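Local coordinates for adenosine kinase, putative (Trypanosoma brucei, PDB 3OTX), which phosphorylates adenosine to AMP at the expense of ATP, probably accepting related nucleoside analogs as well, in the purine salvage pathway, at residues A[8-13]-A[310-315]; A[18-23]-A[48-53]; A[223-228]-A[240-245]. The protein carries 1 engineered substitution. All coordinates share one frame; numbering follows the deposited sequence.

Contact 1: residues A[8-13]-A[310-315]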
# COMPACT_ATOMS: atom_id res chain seq x y z
N LEU A 8 1.07 -19.25 -0.08
CA LEU A 8 0.30 -18.99 -1.28
C LEU A 8 0.93 -17.84 -2.04
O LEU A 8 1.46 -16.89 -1.45
CB LEU A 8 -1.13 -18.58 -0.94
CG LEU A 8 -1.98 -19.65 -0.23
CD1 LEU A 8 -3.30 -19.02 0.16
CD2 LEU A 8 -2.18 -20.90 -1.11
N ARG A 9 0.88 -17.94 -3.36
CA ARG A 9 1.39 -16.86 -4.22
C ARG A 9 0.53 -15.60 -4.14
O ARG A 9 -0.71 -15.64 -4.13
CB ARG A 9 1.50 -17.36 -5.67
CG ARG A 9 2.57 -18.44 -5.87
CD ARG A 9 3.90 -17.80 -6.25
NE ARG A 9 3.83 -17.03 -7.49
CZ ARG A 9 4.87 -16.53 -8.15
NH1 ARG A 9 6.11 -16.70 -7.70
NH2 ARG A 9 4.69 -15.84 -9.27
N VAL A 10 1.23 -14.46 -4.07
CA VAL A 10 0.63 -13.16 -3.88
C VAL A 10 0.89 -12.31 -5.11
O VAL A 10 2.02 -12.29 -5.64
CB VAL A 10 1.22 -12.48 -2.60
CG1 VAL A 10 0.73 -11.05 -2.51
CG2 VAL A 10 0.79 -13.25 -1.33
N TYR A 11 -0.16 -11.64 -5.57
CA TYR A 11 -0.09 -10.71 -6.67
C TYR A 11 -0.31 -9.33 -6.12
O TYR A 11 -1.36 -9.09 -5.49
CB TYR A 11 -1.21 -11.04 -7.67
CG TYR A 11 -1.31 -10.12 -8.87
CD1 TYR A 11 -0.76 -10.54 -10.10
CD2 TYR A 11 -1.98 -8.88 -8.81
CE1 TYR A 11 -0.82 -9.72 -11.22
CE2 TYR A 11 -2.05 -8.04 -9.95
CZ TYR A 11 -1.46 -8.48 -11.14
OH TYR A 11 -1.56 -7.66 -12.25
N VAL A 12 0.63 -8.41 -6.35
CA VAL A 12 0.49 -7.04 -5.87
C VAL A 12 0.55 -6.09 -7.06
O VAL A 12 1.40 -6.26 -7.94
CB VAL A 12 1.68 -6.67 -4.94
CG1 VAL A 12 1.67 -5.16 -4.55
CG2 VAL A 12 1.70 -7.56 -3.70
N GLN A 13 -0.32 -5.08 -7.07
CA GLN A 13 -0.29 -4.07 -8.14
C GLN A 13 -0.38 -2.69 -7.52
O GLN A 13 -1.21 -2.43 -6.62
CB GLN A 13 -1.43 -4.33 -9.15
CG GLN A 13 -1.46 -3.32 -10.33
CD GLN A 13 -2.20 -3.84 -11.56
OE1 GLN A 13 -2.79 -3.05 -12.33
NE2 GLN A 13 -2.15 -5.14 -11.77
N ALA A 310 1.78 -13.46 6.72
CA ALA A 310 1.14 -14.43 7.61
C ALA A 310 -0.10 -15.00 6.97
O ALA A 310 -0.39 -16.19 7.15
CB ALA A 310 0.77 -13.77 8.92
N TYR A 311 -0.83 -14.18 6.23
CA TYR A 311 -2.08 -14.63 5.61
C TYR A 311 -1.74 -15.71 4.58
O TYR A 311 -2.49 -16.71 4.45
CB TYR A 311 -2.86 -13.44 4.96
CG TYR A 311 -4.29 -13.80 4.63
CD1 TYR A 311 -5.33 -13.49 5.50
CD2 TYR A 311 -4.60 -14.56 3.48
CE1 TYR A 311 -6.64 -13.85 5.22
CE2 TYR A 311 -5.91 -14.94 3.20
CZ TYR A 311 -6.92 -14.57 4.06
OH TYR A 311 -8.22 -14.95 3.80
N ALA A 312 -0.63 -15.51 3.86
CA ALA A 312 -0.19 -16.43 2.81
C ALA A 312 0.16 -17.83 3.33
O ALA A 312 0.16 -18.78 2.56
CB ALA A 312 0.99 -15.83 2.00
N VAL A 313 0.47 -17.94 4.63
CA VAL A 313 0.75 -19.26 5.23
C VAL A 313 -0.38 -19.77 6.12
O VAL A 313 -0.18 -20.68 6.93
CB VAL A 313 2.12 -19.31 5.94
CG1 VAL A 313 3.24 -19.23 4.90
CG2 VAL A 313 2.27 -18.15 6.99
N GLY A 314 -1.55 -19.17 5.95
CA GLY A 314 -2.79 -19.65 6.55
C GLY A 314 -2.98 -19.33 8.02
O GLY A 314 -3.72 -20.01 8.71
N LYS A 315 -2.30 -18.30 8.54
CA LYS A 315 -2.48 -17.95 9.95
C LYS A 315 -3.83 -17.25 10.13
O LYS A 315 -4.31 -16.56 9.20
CB LYS A 315 -1.33 -17.06 10.46
CG LYS A 315 0.06 -17.66 10.34
CD LYS A 315 0.20 -18.96 11.08
CE LYS A 315 1.47 -19.64 10.66
NZ LYS A 315 1.61 -20.96 11.33
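With chi1 at -64°, Leu8 sets its CG beside its own backbone N, and this brings the CG branch point to 3.6 Å from Ala312 O, the carbonyl that the same N binds. Leu8 N donates to Ala312 O at 2.8 Å with an N-H...O angle of 165°, a nearly straight bond whose donor stands 28° off the carbonyl plane. The methyl CB of Ala312 answers by resting 3.6 Å from Leu8 O, so each residue rests on the backbone of the other. Two residues on, Val10 brings its CG2 methyl to 4.2 Å from Ala312 CB, a looser apolar touch beside Leu8 O. The carbonyl gripped by Leu8 belongs to a Schellman motif that ends helix 300-311: Lys315 N bonds Ala310 O, Gly314 N bonds Tyr311 O, and Gly314, at positive phi, is the C-prime residue. Val313 N also donates to Ala310 O, from the opposite face of that carbonyl plane to Lys315 N. The chain entering strand 10-13, in the middle of the large mixed sheet of this PfkB-family kinase, is thereby tied to the exit of a helix near the end of the sequence. Phe85, just ahead of the adjacent strand 86-89, touches both Val10 and Ala312, and on the far flank Tyr311 lies against Ile165 of strand 165-169.

Contact 2: residues A[18-23]-A[48-53]; sequences LDVSAH and GIFDDI. With AP5 (bis(adenosine)-5'-pentaphosphate), chain C.
Ala22 meets Ile53 through a single pair of methyls, Ala22 CB and Ile53 CG2, 3.6 Å apart and the closest approach between strand residues 18-23 and helix residues 48-53. Ile53 keeps CG1 beside its backbone N (chi1 -49°), which leaves CG2 anti to that N and extended to the strand. One helical turn earlier Phe50 leaves the helix pointing neither at the strand nor away from it, but its ring end comes nearer, and Val20 CG2 comes to the ring edge, close to the ring plane, at 4.4 Å from Phe50 CE2. The contact is thus wholly apolar, with no hydrogen bond between the segments. Val20 and Ala22 point to the helix, while Asp19 between Leu18 and Val20 points the other way, into the nucleoside site. There its carboxylate takes the two ribose hydroxyls of bis(adenosine)-5'-pentaphosphate one to each oxygen: O2J donates to Asp19 OD1 and O3J to Asp19 OD2, both at 2.6 Å. Asp19 is an adenosine-binding residue, and the two bonds together limit rotation of its carboxylate. Strand 17-23 runs between strands 122-130 and 60-63 of the five-stranded sheet that forms the smaller lid of the fold; helix 49-54 covers its outer face, with Phe28 of helix 26-31 packing on Ile53 and Tyr61 of strand 60-63 on Val20.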
# COMPACT_ATOMS: atom_id res chain seq x y z
N LEU A 18 10.07 6.12 -7.18
CA LEU A 18 11.27 6.39 -6.41
C LEU A 18 11.00 7.48 -5.38
O LEU A 18 10.55 8.60 -5.74
CB LEU A 18 12.40 6.83 -7.35
CG LEU A 18 13.74 6.81 -6.58
CD1 LEU A 18 14.45 5.42 -6.69
CD2 LEU A 18 14.65 7.97 -6.86
N ASP A 19 11.29 7.21 -4.11
CA ASP A 19 11.06 8.22 -3.08
C ASP A 19 12.24 9.16 -2.96
O ASP A 19 13.39 8.73 -2.83
CB ASP A 19 10.83 7.57 -1.73
CG ASP A 19 9.47 6.91 -1.62
OD1 ASP A 19 8.59 7.16 -2.48
OD2 ASP A 19 9.29 6.18 -0.63
N VAL A 20 11.94 10.46 -2.98
CA VAL A 20 12.95 11.52 -2.90
C VAL A 20 12.63 12.21 -1.57
O VAL A 20 11.66 12.95 -1.46
CB VAL A 20 12.88 12.46 -4.13
CG1 VAL A 20 13.97 13.55 -4.10
CG2 VAL A 20 13.05 11.65 -5.42
N SER A 21 13.45 11.91 -0.56
CA SER A 21 13.15 12.20 0.83
C SER A 21 14.11 13.26 1.35
O SER A 21 15.32 13.19 1.09
CB SER A 21 13.35 10.92 1.66
OG SER A 21 12.85 11.05 2.97
N ALA A 22 13.56 14.25 2.04
CA ALA A 22 14.38 15.26 2.72
C ALA A 22 13.62 15.88 3.88
O ALA A 22 12.38 15.88 3.91
CB ALA A 22 14.84 16.35 1.74
N HIS A 23 14.37 16.38 4.85
CA HIS A 23 13.80 17.21 5.89
C HIS A 23 13.60 18.62 5.35
O HIS A 23 14.53 19.22 4.80
CB HIS A 23 14.71 17.23 7.13
CG HIS A 23 14.73 15.93 7.85
ND1 HIS A 23 13.88 15.65 8.90
CD2 HIS A 23 15.43 14.79 7.62
CE1 HIS A 23 14.08 14.42 9.31
NE2 HIS A 23 15.02 13.87 8.56
N GLY A 48 7.58 22.83 -9.51
CA GLY A 48 8.93 23.09 -9.02
C GLY A 48 9.38 22.36 -7.77
O GLY A 48 10.53 22.50 -7.35
N ILE A 49 8.50 21.58 -7.15
CA ILE A 49 8.83 20.99 -5.85
C ILE A 49 10.01 20.00 -5.89
O ILE A 49 10.81 19.95 -4.96
CB ILE A 49 7.58 20.38 -5.14
CG1 ILE A 49 7.86 20.06 -3.67
CG2 ILE A 49 7.03 19.13 -5.89
CD1 ILE A 49 6.66 19.45 -2.91
N PHE A 50 10.10 19.20 -6.95
CA PHE A 50 11.17 18.21 -7.02
C PHE A 50 12.55 18.84 -7.16
O PHE A 50 13.49 18.43 -6.49
CB PHE A 50 10.90 17.18 -8.10
CG PHE A 50 9.95 16.13 -7.66
CD1 PHE A 50 8.58 16.24 -7.90
CD2 PHE A 50 10.42 15.00 -6.97
CE1 PHE A 50 7.69 15.25 -7.48
CE2 PHE A 50 9.53 14.00 -6.54
CZ PHE A 50 8.18 14.13 -6.79
N ASP A 51 12.62 19.88 -7.99
CA ASP A 51 13.88 20.62 -8.16
C ASP A 51 14.32 21.23 -6.84
O ASP A 51 15.50 21.21 -6.52
CB ASP A 51 13.73 21.72 -9.21
CG ASP A 51 13.44 21.19 -10.59
OD1 ASP A 51 13.66 19.99 -10.85
OD2 ASP A 51 12.99 21.98 -11.44
N ASP A 52 13.35 21.74 -6.08
CA ASP A 52 13.58 22.40 -4.79
C ASP A 52 14.11 21.39 -3.74
O ASP A 52 15.13 21.63 -3.11
CB ASP A 52 12.27 23.04 -4.34
CG ASP A 52 12.44 24.10 -3.30
OD1 ASP A 52 13.43 24.08 -2.55
OD2 ASP A 52 11.55 24.97 -3.23
N ILE A 53 13.44 20.25 -3.60
CA ILE A 53 13.84 19.24 -2.62
C ILE A 53 15.20 18.62 -2.97
O ILE A 53 15.97 18.27 -2.07
CB ILE A 53 12.79 18.12 -2.45
CG1 ILE A 53 11.41 18.71 -2.25
CG2 ILE A 53 13.13 17.23 -1.27
CD1 ILE A 53 10.32 17.70 -2.38
PA AP5 C . -0.36 3.37 11.62
O1A AP5 C . 0.19 4.69 12.15
O2A AP5 C . -1.82 3.13 11.95
O3A AP5 C . -0.23 3.22 10.02
PB AP5 C . -0.43 4.38 8.92
O1B AP5 C . -1.20 5.55 9.45
O2B AP5 C . -0.96 3.71 7.69
O3B AP5 C . 1.10 4.78 8.72
PG AP5 C . 1.82 6.06 8.12
O1G AP5 C . 3.18 6.12 8.75
O2G AP5 C . 1.11 7.37 8.40
O3G AP5 C . 1.94 5.63 6.64
PD AP5 C . 2.56 6.41 5.37
O1D AP5 C . 3.12 7.79 5.70
O2D AP5 C . 1.52 6.30 4.29
O3D AP5 C . 3.84 5.49 5.06
PE AP5 C . 3.86 4.16 4.14
O1E AP5 C . 2.61 3.36 4.40
O2E AP5 C . 5.20 3.45 4.31
O5F AP5 C . 0.61 2.20 12.14
C5F AP5 C . 0.46 0.86 11.67
C4F AP5 C . 1.07 -0.08 12.68
O4F AP5 C . 2.42 0.30 12.95
C3F AP5 C . 0.42 -0.04 14.06
O3F AP5 C . -0.68 -0.92 14.10
C2F AP5 C . 1.54 -0.39 14.99
O2F AP5 C . 1.72 -1.78 15.01
C1F AP5 C . 2.76 0.22 14.28
N9A AP5 C . 3.08 1.60 14.74
C8A AP5 C . 2.90 2.79 14.02
N7A AP5 C . 3.35 3.81 14.80
C5A AP5 C . 3.81 3.31 15.97
C6A AP5 C . 4.41 3.87 17.08
N6A AP5 C . 4.72 5.16 17.13
N1A AP5 C . 4.79 3.04 18.11
C2A AP5 C . 4.62 1.67 18.06
N3A AP5 C . 4.03 1.12 16.93
C4A AP5 C . 3.66 1.91 15.91
O5J AP5 C . 3.75 4.74 2.63
C5J AP5 C . 4.77 5.58 2.13
C4J AP5 C . 4.83 5.27 0.64
O4J AP5 C . 3.68 5.80 -0.04
C3J AP5 C . 6.00 5.95 -0.08
O3J AP5 C . 6.99 4.95 -0.34
C2J AP5 C . 5.38 6.54 -1.36
O2J AP5 C . 6.12 6.24 -2.54
C1J AP5 C . 4.03 5.87 -1.40
N9B AP5 C . 3.02 6.61 -2.17
C8B AP5 C . 2.62 7.89 -1.92
N7B AP5 C . 1.72 8.22 -2.88
C5B AP5 C . 1.54 7.15 -3.71
C6B AP5 C . 0.74 6.93 -4.84
N6B AP5 C . -0.03 7.88 -5.40
N1B AP5 C . 0.87 5.71 -5.44
C2B AP5 C . 1.64 4.68 -4.96
N3B AP5 C . 2.47 4.91 -3.88
C4B AP5 C . 2.38 6.12 -3.26

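Contact 3: residues A[223-228]-A[240-245]; sequences ANRHEA and DCVEEI. With AP5 (bis(adenosine)-5'-pentaphosphate), chain C.
Between residues 223-228 and 240-245 the backbones come nearest at Ala228 and Val242, 6.7 Å between CA atoms, and no hydrogen bond joins the two segments. Arg225 sends its aliphatic stem across Val242, the two side chains meeting at about a right angle with Arg225 CG 3.7 Å from Val242 CG2. The arginine chain leaves anti to its backbone N (chi1 -168°) and bends at chi3, and its guanidinium forms salt bridges with Asp268 and Glu270. One turn along, Ile245 lays CG2 on the backbone of Ala228, 3.5 Å from Ala228 O, and its CD1 lies 3.7 Å from the same oxygen. Asn224 faces the other way and caps helix 225-235: Glu227 N donates to Asn224 OD1 at 2.8 Å, nearly along the C=O axis, and Asn224 N returns the bond to Glu227 OE1 from above the carboxylate plane, completing a capping box. With OD1 so engaged, the amide is held with ND2 turned to the phosphates, where it donates to O1B of bis(adenosine)-5'-pentaphosphate at 2.8 Å with an angle of 165°. Asn224 is an ADP-binding residue, and a phosphate near the start of this helix probably also gains from the helix dipole. Strand 220-224 leads straight into the capped helix beside strand 262-267, whose Phe265 packs on both Ala228 and Val242, and Glu243 of helix 242-251 touches strand 279-283.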
# COMPACT_ATOMS: atom_id res chain seq x y z
N ALA A 223 -7.10 -0.24 6.35
CA ALA A 223 -6.86 1.21 6.38
C ALA A 223 -6.32 1.62 7.73
O ALA A 223 -6.21 0.81 8.62
CB ALA A 223 -8.14 1.96 6.11
N ASN A 224 -5.96 2.88 7.86
CA ASN A 224 -5.65 3.43 9.17
C ASN A 224 -6.84 4.19 9.76
O ASN A 224 -7.91 4.28 9.14
CB ASN A 224 -4.40 4.32 9.09
CG ASN A 224 -4.60 5.54 8.24
OD1 ASN A 224 -5.72 5.85 7.82
ND2 ASN A 224 -3.52 6.26 7.98
N ARG A 225 -6.63 4.78 10.93
CA ARG A 225 -7.71 5.46 11.67
C ARG A 225 -8.30 6.62 10.84
O ARG A 225 -9.52 6.80 10.75
CB ARG A 225 -7.13 6.01 12.98
CG ARG A 225 -8.20 6.47 13.95
CD ARG A 225 -7.65 7.45 14.99
NE ARG A 225 -6.92 6.84 16.11
CZ ARG A 225 -5.61 6.63 16.16
NH1 ARG A 225 -4.84 6.93 15.11
NH2 ARG A 225 -5.05 6.11 17.27
N HIS A 226 -7.42 7.39 10.22
CA HIS A 226 -7.83 8.56 9.48
C HIS A 226 -8.67 8.20 8.25
O HIS A 226 -9.72 8.81 8.00
CB HIS A 226 -6.60 9.35 9.10
CG HIS A 226 -6.90 10.73 8.60
ND1 HIS A 226 -6.01 11.77 8.75
CD2 HIS A 226 -7.98 11.24 7.96
CE1 HIS A 226 -6.53 12.87 8.22
NE2 HIS A 226 -7.73 12.58 7.75
N GLU A 227 -8.19 7.21 7.49
CA GLU A 227 -8.87 6.73 6.30
C GLU A 227 -10.20 6.11 6.69
O GLU A 227 -11.17 6.25 5.95
CB GLU A 227 -7.99 5.70 5.60
CG GLU A 227 -6.75 6.32 4.95
CD GLU A 227 -5.63 5.29 4.80
OE1 GLU A 227 -5.86 4.07 4.99
OE2 GLU A 227 -4.49 5.70 4.50
N ALA A 228 -10.26 5.43 7.84
CA ALA A 228 -11.53 4.87 8.28
C ALA A 228 -12.56 5.98 8.53
O ALA A 228 -13.74 5.86 8.12
CB ALA A 228 -11.35 3.98 9.56
N ASP A 240 -17.52 8.55 14.30
CA ASP A 240 -16.05 8.55 14.26
C ASP A 240 -15.47 7.41 15.09
O ASP A 240 -14.26 7.38 15.38
CB ASP A 240 -15.47 9.91 14.71
CG ASP A 240 -15.62 10.16 16.21
OD1 ASP A 240 -16.33 9.38 16.88
OD2 ASP A 240 -15.02 11.13 16.72
N CYS A 241 -16.32 6.47 15.47
CA CYS A 241 -15.92 5.31 16.23
C CYS A 241 -15.37 4.23 15.29
O CYS A 241 -16.13 3.65 14.52
CB CYS A 241 -17.13 4.79 17.00
SG CYS A 241 -16.82 3.34 17.97
N VAL A 242 -14.07 3.98 15.37
CA VAL A 242 -13.42 3.07 14.44
C VAL A 242 -13.99 1.66 14.49
O VAL A 242 -14.14 1.01 13.44
CB VAL A 242 -11.88 3.07 14.66
CG1 VAL A 242 -11.19 2.10 13.72
CG2 VAL A 242 -11.34 4.50 14.49
N GLU A 243 -14.33 1.18 15.68
CA GLU A 243 -14.97 -0.12 15.81
C GLU A 243 -16.30 -0.13 15.05
O GLU A 243 -16.57 -1.07 14.32
CB GLU A 243 -15.17 -0.52 17.27
CG GLU A 243 -13.86 -0.95 17.92
CD GLU A 243 -14.06 -1.53 19.31
OE1 GLU A 243 -15.10 -2.17 19.57
OE2 GLU A 243 -13.16 -1.33 20.15
N GLU A 244 -17.09 0.92 15.20
CA GLU A 244 -18.41 0.99 14.54
C GLU A 244 -18.24 1.10 13.02
O GLU A 244 -18.95 0.45 12.26
CB GLU A 244 -19.26 2.15 15.11
CG GLU A 244 -20.63 2.33 14.46
CD GLU A 244 -21.54 1.11 14.62
OE1 GLU A 244 -21.27 0.25 15.49
OE2 GLU A 244 -22.51 1.02 13.84
N ILE A 245 -17.28 1.90 12.58
CA ILE A 245 -16.99 2.01 11.14
C ILE A 245 -16.63 0.65 10.56
O ILE A 245 -17.12 0.27 9.49
CB ILE A 245 -15.91 3.09 10.86
CG1 ILE A 245 -16.39 4.45 11.38
CG2 ILE A 245 -15.59 3.19 9.36
CD1 ILE A 245 -15.29 5.52 11.47
PA AP5 C . -0.36 3.37 11.62
O1A AP5 C . 0.19 4.69 12.15
O2A AP5 C . -1.82 3.13 11.95
O3A AP5 C . -0.23 3.22 10.02
PB AP5 C . -0.43 4.38 8.92
O1B AP5 C . -1.20 5.55 9.45
O2B AP5 C . -0.96 3.71 7.69
O3B AP5 C . 1.10 4.78 8.72
PG AP5 C . 1.82 6.06 8.12
O1G AP5 C . 3.18 6.12 8.75
O2G AP5 C . 1.11 7.37 8.40
O3G AP5 C . 1.94 5.63 6.64
PD AP5 C . 2.56 6.41 5.37
O1D AP5 C . 3.12 7.79 5.70
O2D AP5 C . 1.52 6.30 4.29
O3D AP5 C . 3.84 5.49 5.06
PE AP5 C . 3.86 4.16 4.14
O1E AP5 C . 2.61 3.36 4.40
O2E AP5 C . 5.20 3.45 4.31
O5F AP5 C . 0.61 2.20 12.14
C5F AP5 C . 0.46 0.86 11.67
C4F AP5 C . 1.07 -0.08 12.68
O4F AP5 C . 2.42 0.30 12.95
C3F AP5 C . 0.42 -0.04 14.06
O3F AP5 C . -0.68 -0.92 14.10
C2F AP5 C . 1.54 -0.39 14.99
O2F AP5 C . 1.72 -1.78 15.01
C1F AP5 C . 2.76 0.22 14.28
N9A AP5 C . 3.08 1.60 14.74
C8A AP5 C . 2.90 2.79 14.02
N7A AP5 C . 3.35 3.81 14.80
C5A AP5 C . 3.81 3.31 15.97
C6A AP5 C . 4.41 3.87 17.08
N6A AP5 C . 4.72 5.16 17.13
N1A AP5 C . 4.79 3.04 18.11
C2A AP5 C . 4.62 1.67 18.06
N3A AP5 C . 4.03 1.12 16.93
C4A AP5 C . 3.66 1.91 15.91
O5J AP5 C . 3.75 4.74 2.63
C5J AP5 C . 4.77 5.58 2.13
C4J AP5 C . 4.83 5.27 0.64
O4J AP5 C . 3.68 5.80 -0.04
C3J AP5 C . 6.00 5.95 -0.08
O3J AP5 C . 6.99 4.95 -0.34
C2J AP5 C . 5.38 6.54 -1.36
O2J AP5 C . 6.12 6.24 -2.54
C1J AP5 C . 4.03 5.87 -1.40
N9B AP5 C . 3.02 6.61 -2.17
C8B AP5 C . 2.62 7.89 -1.92
N7B AP5 C . 1.72 8.22 -2.88
C5B AP5 C . 1.54 7.15 -3.71
C6B AP5 C . 0.74 6.93 -4.84
N6B AP5 C . -0.03 7.88 -5.40
N1B AP5 C . 0.87 5.71 -5.44
C2B AP5 C . 1.64 4.68 -4.96
N3B AP5 C . 2.47 4.91 -3.88
C4B AP5 C . 2.38 6.12 -3.26

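How the contacts relate
The bisubstrate-like inhibitor bis(adenosine)-5'-pentaphosphate spans contacts 2 and 3, whose centres stand 31 Å apart and whose nearest atoms are about 15 Å apart: residues 18-23 hold the ribose of one adenosine, residues 223-228 a phosphate on the side of the other. Thr266, Asp268, Gln290, Gly65 and Asp301, the last the predicted proton acceptor, add further bonds to it. Contact 1 lies away from the ligand pocket, 33 Å centre to centre from contact 2 and 25 Å from contact 3, yet it reaches the same large sheet as contact 3. In sequence, contacts 2 and 3 follow one another, both nested within the long loop that contact 1 closes.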